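Local coordinates for protein pumilio homolog 23 (Arabidopsis thaliana, PDB 5WZJ) that binds RNA sequence-specifically through its pumilio repeats, recognises 18S rRNA, and probably regulates the translation and stability of target mRNAs, at residues P446-T449 and S450-M454; S214-R217 and E218-K221. All blocks are in the same frame, centred on the assembly; numbering follows the deposited sequence.

Interaction 1. Residues P446-T449 and S450-M454; sequences PYIT and SLTSM
Pro-446 offers its carbonyl to the next turn of helix 445-453, where Ser-450 N donates to Pro-446 O at 3.0 Å. A proline suits this place because in the first turn of a helix no carbonyl awaits the N-H that proline lacks. The Ser-450 hydroxyl belongs to the surroundings: with OG anti to the backbone N (chi1 177°), it bonds to Ile-396 O and Leu-399 N, tying this helix to helix 398-403.

Tyr-447 O receives Leu-451 N at 2.9 Å, while its ring leaves this turn to pack on Leu-384 and Val-385 of helix 377-388, its hydroxyl bonded to Cys-381 O. Leu-451, one turn on, is buried too and wholly apolar, lying against Leu-399 and Leu-488. Such helices with apolar residues on their buried sides, packed layer upon layer, make up the curved superhelix of the PUF proteins.

At Ile-448 the carbonyl is gripped twice. Thr-452 N reaches Ile-448 O at 3.0 Å and Thr-452 OG1 at 2.8 Å, the two donors coming from opposite faces of the carbonyl plane. The threonine hydroxyl sits between its own N and carbonyl carbon (chi1 60°), which turns it back along the helix and gives the hydroxyl of this buried residue an acceptor within its own helix.

Thr-449 O is held in the same double manner by Ser-453. Here Ser-453 OG donates at 2.7 Å to Thr-449 O from 37° above the carbonyl plane, and Ser-453 N at 2.9 Å to the same oxygen from the other face. The short serine and threonine side chains suit the last helical turn, since each can fold back onto a carbonyl four residues earlier. Alongside, Thr-449 CG2 lies 3.9 Å from Ser-453 OG.

Interaction 2. Residues S214-R217 and E218-K221; sequences SCSR and EDMK
The carboxylate of Asp-219 carries the hydroxyl of Ser-216 on one of its faces: Ser-216 OG stands 3.4 Å from Asp-219 CG, almost directly over that carbon. At the edge, on the OD2 side, lies the CB of Cys-215, and this Cys-215 CB also touches Asp-219 CB at 3.9 Å. A water lies between Ser-216 N and Asp-219 OD2, although its modelled distance to OD2 is too short to be trusted in detail. The second carboxylate, that of Glu-218, meets Lys-221 one turn further on. The ammonium comes in tilted from the carboxylate plane, and the salt bridge of Lys-221 NZ with Glu-218 OE1 is a weak one at 3.3 Å. The guanidinium of Arg-217 turns outward to Arg-256 O.

The serine hydroxyl is there for the backbone. Ser-216 OG accepts a nearly straight bond from Asp-219 N at 3.0 Å (163° at the hydrogen), with the oxygen lodged between its own N and carbonyl carbon (chi1 68°), the torsion that swings it over the start of the helix. Serine is short and accepts well, so it can take the place of a carbonyl that the first turn lacks. The regular ladder then begins, with Met-220 N donating to Ser-216 O at 2.9 Å and Lys-221 N to Arg-217 O. The acidic side chains of Glu-218 and Asp-219 in this first turn probably also suit the positive end of the helix dipole.

Below the cap, Met-220 bends at chi2 and chi3, bringing Met-220 CE to 3.9 Å from Cys-215 SG. The pair unites the residue just before the cap with the fourth helical residue; joined with the serine N-cap, this hydrophobic staple is a classic way of starting a helix, here helix 217-223 of the fourth pumilio repeat.

Overall arrangement
Interaction 2 comes first along the chain, at the loop after helix 202-213 and the start of helix 217-223; interaction 1 follows more than two hundred residues later, within helix 445-453. They share no helix. Their centres are 55 Å apart, on opposite sides of the chain's centre, and their nearest atoms about 40 Å, so they belong to distant parts of one all-helical superhelix. Each comes no closer than about 13 Å to the bound RNA. One helps begin a helix at the surface and the other lies along a largely buried one, so both concern the helical scaffold that supports RNA recognition rather than direct RNA contact.

Interaction 1. Residues P446-T449 and S450-M454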
ATOM      1  N   PRO A 446     -17.261  24.345   9.683  1.00 19.19           N
ATOM      2  CA  PRO A 446     -17.202  23.775  11.041  1.00 18.48           C
ATOM      3  C   PRO A 446     -15.837  23.194  11.391  1.00 19.59           C
ATOM      4  O   PRO A 446     -15.426  23.264  12.558  1.00 16.30           O
ATOM      5  CB  PRO A 446     -18.278  22.679  11.015  1.00 21.64           C
ATOM      6  CG  PRO A 446     -19.178  23.029   9.873  1.00 24.11           C
ATOM      7  CD  PRO A 446     -18.319  23.714   8.866  1.00 19.12           C
ATOM      8  N   TYR A 447     -15.116  22.628  10.415  1.00 17.88           N
ATOM      9  CA  TYR A 447     -13.813  22.037  10.720  1.00 15.97           C
ATOM     10  C   TYR A 447     -12.767  23.113  10.951  1.00 16.59           C
ATOM     11  O   TYR A 447     -11.946  22.998  11.870  1.00 17.29           O
ATOM     12  CB  TYR A 447     -13.369  21.099   9.589  1.00 12.14           C
ATOM     13  CG  TYR A 447     -14.317  19.954   9.368  1.00 16.22           C
ATOM     14  CD1 TYR A 447     -15.449  20.117   8.568  1.00 16.79           C
ATOM     15  CD2 TYR A 447     -14.100  18.711   9.964  1.00 14.87           C
ATOM     16  CE1 TYR A 447     -16.325  19.079   8.352  1.00 18.18           C
ATOM     17  CE2 TYR A 447     -14.991  17.653   9.760  1.00 16.52           C
ATOM     18  CZ  TYR A 447     -16.104  17.852   8.943  1.00 22.99           C
ATOM     19  OH  TYR A 447     -17.005  16.830   8.709  1.00 21.60           O
ATOM     20  N   ILE A 448     -12.777  24.162  10.119  1.00 18.51           N
ATOM     21  CA  ILE A 448     -11.825  25.262  10.276  1.00 19.61           C
ATOM     22  C   ILE A 448     -12.042  25.962  11.613  1.00 22.08           C
ATOM     23  O   ILE A 448     -11.084  26.272  12.338  1.00 18.11           O
ATOM     24  CB  ILE A 448     -11.952  26.254   9.106  1.00 16.66           C
ATOM     25  CG1 ILE A 448     -11.499  25.612   7.796  1.00 19.58           C
ATOM     26  CG2 ILE A 448     -11.142  27.516   9.381  1.00 12.13           C
ATOM     27  CD1 ILE A 448     -11.953  26.372   6.553  1.00 17.32           C
ATOM     28  N   THR A 449     -13.306  26.233  11.955  1.00 15.51           N
ATOM     29  CA  THR A 449     -13.586  26.889  13.232  1.00 17.99           C
ATOM     30  C   THR A 449     -13.170  26.003  14.401  1.00 16.57           C
ATOM     31  O   THR A 449     -12.532  26.473  15.350  1.00 18.49           O
ATOM     32  CB  THR A 449     -15.072  27.261  13.325  1.00 14.70           C
ATOM     33  OG1 THR A 449     -15.328  28.395  12.478  1.00 18.17           O
ATOM     34  CG2 THR A 449     -15.449  27.606  14.758  1.00 18.08           C
ATOM     35  N   SER A 450     -13.484  24.707  14.328  1.00 17.24           N
ATOM     36  CA  SER A 450     -13.155  23.803  15.426  1.00 20.90           C
ATOM     37  C   SER A 450     -11.648  23.676  15.605  1.00 20.61           C
ATOM     38  O   SER A 450     -11.146  23.700  16.737  1.00 15.89           O
ATOM     39  CB  SER A 450     -13.784  22.429  15.179  1.00 17.52           C
ATOM     40  OG  SER A 450     -13.424  21.495  16.193  1.00 17.28           O
ATOM     41  N   LEU A 451     -10.906  23.535  14.499  1.00 15.24           N
ATOM     42  CA  LEU A 451      -9.454  23.398  14.614  1.00 16.77           C
ATOM     43  C   LEU A 451      -8.820  24.679  15.145  1.00 18.04           C
ATOM     44  O   LEU A 451      -7.963  24.630  16.036  1.00 17.68           O
ATOM     45  CB  LEU A 451      -8.828  23.032  13.263  1.00 16.74           C
ATOM     46  CG  LEU A 451      -7.291  22.913  13.272  1.00 18.44           C
ATOM     47  CD1 LEU A 451      -6.829  21.708  14.092  1.00 17.24           C
ATOM     48  CD2 LEU A 451      -6.718  22.816  11.860  1.00 16.40           C
ATOM     49  N   THR A 452      -9.193  25.836  14.579  1.00 16.88           N
ATOM     50  CA  THR A 452      -8.542  27.077  15.008  1.00 18.02           C
ATOM     51  C   THR A 452      -9.015  27.551  16.374  1.00 18.72           C
ATOM     52  O   THR A 452      -8.366  28.431  16.954  1.00 22.09           O
ATOM     53  CB  THR A 452      -8.753  28.212  14.004  1.00 17.59           C
ATOM     54  OG1 THR A 452     -10.156  28.470  13.854  1.00 20.31           O
ATOM     55  CG2 THR A 452      -8.141  27.856  12.651  1.00 18.64           C
ATOM     56  N   SER A 453     -10.122  27.001  16.890  1.00 17.67           N
ATOM     57  CA  SER A 453     -10.592  27.310  18.242  1.00 18.97           C
ATOM     58  C   SER A 453      -9.893  26.510  19.322  1.00 21.26           C
ATOM     59  O   SER A 453      -9.966  26.900  20.488  1.00 21.41           O
ATOM     60  CB  SER A 453     -12.094  27.038  18.387  1.00 21.28           C
ATOM     61  OG  SER A 453     -12.841  27.957  17.616  1.00 36.25           O
ATOM     62  N   MET A 454      -9.282  25.375  18.982  1.00 20.69           N
ATOM     63  CA  MET A 454      -8.688  24.521  20.004  1.00 21.79           C
ATOM     64  C   MET A 454      -7.657  25.311  20.800  1.00 23.77           C
ATOM     65  O   MET A 454      -6.936  26.150  20.254  1.00 19.68           O
ATOM     66  CB  MET A 454      -8.036  23.282  19.368  1.00 18.22           C
ATOM     67  CG  MET A 454      -9.030  22.230  18.871  1.00 21.44           C
ATOM     68  SD  MET A 454      -8.218  20.952  17.876  1.00 26.96           S
ATOM     69  CE  MET A 454      -6.923  20.406  18.976  1.00 24.59           C
TER

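Interaction 2. Residues S214-R217 and E218-K221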
ATOM      1  N   SER A 214      -7.618 -21.730 -16.762  1.00 20.63           N
ATOM      2  CA  SER A 214      -8.387 -22.652 -17.603  1.00 31.28           C
ATOM      3  C   SER A 214      -8.788 -23.889 -16.804  1.00 31.83           C
ATOM      4  O   SER A 214      -8.396 -25.015 -17.091  1.00 48.51           O
ATOM      5  CB  SER A 214      -7.593 -23.039 -18.840  1.00 20.26           C
ATOM      6  OG  SER A 214      -6.442 -23.704 -18.419  1.00 24.93           O
ATOM      7  N   CYS A 215      -9.551 -23.652 -15.757  1.00 23.64           N
ATOM      8  CA  CYS A 215     -10.147 -24.721 -14.982  1.00 20.34           C
ATOM      9  C   CYS A 215     -11.660 -24.577 -15.088  1.00 20.65           C
ATOM     10  O   CYS A 215     -12.168 -23.609 -15.665  1.00 16.17           O
ATOM     11  CB  CYS A 215      -9.669 -24.672 -13.527  1.00 16.10           C
ATOM     12  SG  CYS A 215     -10.103 -23.092 -12.713  1.00 19.06           S
ATOM     13  N   SER A 216     -12.386 -25.549 -14.529  1.00 17.73           N
ATOM     14  CA  SER A 216     -13.839 -25.511 -14.595  1.00 17.20           C
ATOM     15  C   SER A 216     -14.371 -24.344 -13.773  1.00 17.76           C
ATOM     16  O   SER A 216     -13.683 -23.811 -12.906  1.00 15.47           O
ATOM     17  CB  SER A 216     -14.430 -26.834 -14.091  1.00 17.04           C
ATOM     18  OG  SER A 216     -14.215 -26.991 -12.696  1.00 15.65           O
ATOM     19  N   ARG A 217     -15.626 -23.946 -14.045  1.00 14.09           N
ATOM     20  CA  ARG A 217     -16.230 -22.884 -13.246  1.00 16.52           C
ATOM     21  C   ARG A 217     -16.352 -23.294 -11.784  1.00 17.89           C
ATOM     22  O   ARG A 217     -16.291 -22.445 -10.889  1.00 15.12           O
ATOM     23  CB  ARG A 217     -17.614 -22.490 -13.799  1.00 17.29           C
ATOM     24  CG  ARG A 217     -17.579 -21.773 -15.153  1.00 22.82           C
ATOM     25  CD  ARG A 217     -18.992 -21.490 -15.681  1.00 16.52           C
ATOM     26  NE  ARG A 217     -19.640 -20.429 -14.903  1.00 19.03           N
ATOM     27  CZ  ARG A 217     -20.586 -20.623 -13.989  1.00 25.49           C
ATOM     28  NH1 ARG A 217     -21.104 -19.583 -13.338  1.00 21.44           N
ATOM     29  NH2 ARG A 217     -21.021 -21.851 -13.730  1.00 23.30           N
ATOM     30  N   GLU A 218     -16.552 -24.583 -11.524  1.00 17.19           N
ATOM     31  CA  GLU A 218     -16.669 -25.048 -10.145  1.00 15.75           C
ATOM     32  C   GLU A 218     -15.311 -25.042  -9.452  1.00 16.25           C
ATOM     33  O   GLU A 218     -15.218 -24.688  -8.270  1.00 18.61           O
ATOM     34  CB  GLU A 218     -17.297 -26.450 -10.122  1.00 15.47           C
ATOM     35  CG  GLU A 218     -17.696 -26.956  -8.730  1.00 16.22           C
ATOM     36  CD  GLU A 218     -18.978 -26.338  -8.210  1.00 28.32           C
ATOM     37  OE1 GLU A 218     -19.602 -25.542  -8.942  1.00 24.73           O
ATOM     38  OE2 GLU A 218     -19.364 -26.653  -7.061  1.00 32.31           O
ATOM     39  N   ASP A 219     -14.243 -25.434 -10.161  1.00 12.27           N
ATOM     40  CA  ASP A 219     -12.900 -25.286  -9.594  1.00 13.29           C
ATOM     41  C   ASP A 219     -12.596 -23.821  -9.283  1.00 18.57           C
ATOM     42  O   ASP A 219     -12.035 -23.499  -8.224  1.00 16.09           O
ATOM     43  CB  ASP A 219     -11.840 -25.840 -10.550  1.00 15.99           C
ATOM     44  CG  ASP A 219     -11.706 -27.352 -10.474  1.00 21.45           C
ATOM     45  OD1 ASP A 219     -12.247 -27.956  -9.524  1.00 21.55           O
ATOM     46  OD2 ASP A 219     -11.056 -27.929 -11.368  1.00 19.15           O
ATOM     47  N   MET A 220     -12.946 -22.923 -10.210  1.00 14.92           N
ATOM     48  CA  MET A 220     -12.740 -21.491  -9.997  1.00 19.08           C
ATOM     49  C   MET A 220     -13.486 -20.995  -8.763  1.00 17.14           C
ATOM     50  O   MET A 220     -12.988 -20.128  -8.037  1.00 15.98           O
ATOM     51  CB  MET A 220     -13.192 -20.710 -11.237  1.00 17.94           C
ATOM     52  CG  MET A 220     -12.942 -19.196 -11.146  1.00 15.72           C
ATOM     53  SD  MET A 220     -11.168 -18.829 -11.091  1.00 19.20           S
ATOM     54  CE  MET A 220     -10.685 -19.279 -12.732  1.00 14.40           C
ATOM     55  N   LYS A 221     -14.694 -21.517  -8.519  1.00 16.42           N
ATOM     56  CA  LYS A 221     -15.447 -21.095  -7.338  1.00 14.92           C
ATOM     57  C   LYS A 221     -14.640 -21.304  -6.064  1.00 18.18           C
ATOM     58  O   LYS A 221     -14.767 -20.529  -5.105  1.00 16.09           O
ATOM     59  CB  LYS A 221     -16.784 -21.849  -7.272  1.00 18.70           C
ATOM     60  CG  LYS A 221     -17.738 -21.410  -6.136  1.00 25.85           C
ATOM     61  CD  LYS A 221     -19.246 -21.527  -6.510  1.00 37.33           C
ATOM     62  CE  LYS A 221     -19.739 -22.988  -6.566  1.00 45.82           C
ATOM     63  NZ  LYS A 221     -21.127 -23.217  -7.155  1.00 33.72           N
TER
HETATM   64  O   HOH W   1     -10.765 -28.060 -13.767  1.00 21.46           O